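Local coordinates for protein transcriptional regulator, putative, Mar family (Thermotoga maritima, PDB 2ETH) that probably binds DNA as a MarR-type winged helix-turn-helix transcriptional regulator, at residues Phe50-Leu55 / Ile111-Ile115. Coordinates in Å, arbitrary orientation, origin at the centre of the assembly. Residue numbers count along the deposited sequence, not the author numbering.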
# COMPACT_ATOMS: atom_id res chain seq x y z
N PHE A 50 6.47 7.65 -7.50
CA PHE A 50 7.76 8.00 -6.88
C PHE A 50 8.61 6.75 -6.70
O PHE A 50 9.72 6.72 -7.18
CB PHE A 50 7.58 8.73 -5.52
CG PHE A 50 8.89 9.00 -4.79
CD1 PHE A 50 9.78 9.99 -5.25
CD2 PHE A 50 9.26 8.24 -3.67
CE1 PHE A 50 10.99 10.21 -4.58
CE2 PHE A 50 10.46 8.47 -3.00
CZ PHE A 50 11.32 9.46 -3.44
N LEU A 51 8.06 5.70 -6.09
CA LEU A 51 8.81 4.42 -5.91
C LEU A 51 9.20 3.74 -7.22
O LEU A 51 10.32 3.21 -7.36
CB LEU A 51 8.02 3.45 -5.05
CG LEU A 51 7.85 3.85 -3.58
CD1 LEU A 51 6.81 2.94 -2.90
CD2 LEU A 51 9.22 3.78 -2.86
N TYR A 52 8.31 3.78 -8.19
CA TYR A 52 8.63 3.22 -9.49
C TYR A 52 9.91 3.85 -10.00
O TYR A 52 10.84 3.14 -10.32
CB TYR A 52 7.46 3.43 -10.46
CG TYR A 52 7.69 2.90 -11.85
CD1 TYR A 52 8.16 1.61 -12.04
CD2 TYR A 52 7.42 3.68 -12.98
CE1 TYR A 52 8.36 1.09 -13.32
CE2 TYR A 52 7.61 3.17 -14.25
CZ TYR A 52 8.10 1.84 -14.40
OH TYR A 52 8.37 1.27 -15.63
N VAL A 53 9.99 5.18 -10.03
CA VAL A 53 11.25 5.85 -10.43
C VAL A 53 12.41 5.64 -9.45
O VAL A 53 13.55 5.47 -9.87
CB VAL A 53 11.03 7.43 -10.73
CG1 VAL A 53 12.39 8.16 -11.00
CG2 VAL A 53 10.07 7.61 -11.90
N ALA A 54 12.13 5.68 -8.14
CA ALA A 54 13.17 5.50 -7.13
C ALA A 54 13.76 4.11 -7.19
O ALA A 54 14.94 3.95 -6.94
CB ALA A 54 12.64 5.80 -5.73
N LEU A 55 12.93 3.09 -7.49
CA LEU A 55 13.38 1.67 -7.50
C LEU A 55 13.96 1.24 -8.82
O LEU A 55 14.95 0.52 -8.84
CB LEU A 55 12.27 0.70 -7.15
CG LEU A 55 11.93 0.63 -5.68
CD1 LEU A 55 10.65 -0.20 -5.60
CD2 LEU A 55 13.11 0.04 -4.88
N ILE A 111 14.85 10.89 0.71
CA ILE A 111 13.61 10.32 1.20
C ILE A 111 13.58 8.83 0.86
O ILE A 111 13.18 8.03 1.68
CB ILE A 111 12.33 11.01 0.62
CG1 ILE A 111 12.20 12.45 1.14
CG2 ILE A 111 11.05 10.27 1.05
CD1 ILE A 111 11.90 12.58 2.62
N PHE A 112 14.01 8.45 -0.35
CA PHE A 112 14.04 7.03 -0.71
C PHE A 112 15.00 6.26 0.19
O PHE A 112 14.71 5.15 0.57
CB PHE A 112 14.41 6.78 -2.15
CG PHE A 112 14.43 5.33 -2.50
CD1 PHE A 112 13.28 4.54 -2.33
CD2 PHE A 112 15.58 4.74 -3.00
CE1 PHE A 112 13.30 3.16 -2.61
CE2 PHE A 112 15.62 3.41 -3.30
CZ PHE A 112 14.47 2.60 -3.08
N GLY A 113 16.13 6.87 0.53
CA GLY A 113 17.07 6.28 1.47
C GLY A 113 16.46 6.03 2.84
O GLY A 113 16.70 5.01 3.46
N GLU A 114 15.65 6.97 3.32
CA GLU A 114 14.94 6.73 4.55
C GLU A 114 13.96 5.57 4.41
O GLU A 114 13.77 4.80 5.33
CB GLU A 114 14.15 7.95 4.96
CG GLU A 114 14.98 9.10 5.45
CD GLU A 114 14.14 10.37 5.59
OE1 GLU A 114 12.89 10.21 5.69
OE2 GLU A 114 14.71 11.51 5.57
N ILE A 115 13.29 5.52 3.28
CA ILE A 115 12.26 4.53 3.04
C ILE A 115 12.88 3.12 2.99
O ILE A 115 12.34 2.18 3.55
CB ILE A 115 11.53 4.84 1.73
CG1 ILE A 115 10.49 5.94 1.96
CG2 ILE A 115 10.83 3.60 1.19
CD1 ILE A 115 9.73 6.30 0.68
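F112 lays one face of its ring over the methyl of A54, a CH-pi contact with A54 CB 3.9 Å from the ring centroid and 22° off its normal. The ring is a knob in a hole made by F50, L51, A54 and L55 on helix 44-56. L55 CD2 closes on F112 CZ at 3.4 Å, and L51 CD2 lies 4.1 Å from F112 CE1. F50 reaches back the other way: its CZ stops 4.3 Å from F112 CB, and its ring edge meets I115, with F50 CE2 4.3 Å from I115 CD1. The two segments cross almost perpendicularly, at -89°, centred on A54 and F112, whose CA atoms are 6.7 Å apart. The 11.1 Å between the axes is filled by apolar side chains, above all F112, which has the largest covered area (98 Å²). F23 of the second subunit packs on L51 and L55, and its F19 on I115, so one side of the crossing forms part of the contact between the subunits. The packing ties helix 44-56, which precedes the helix-turn-helix pair 61-67 and 72-84, to the long helix 106-127 that follows the wing, whose strand 100-104 sets L104 against F50 and A54.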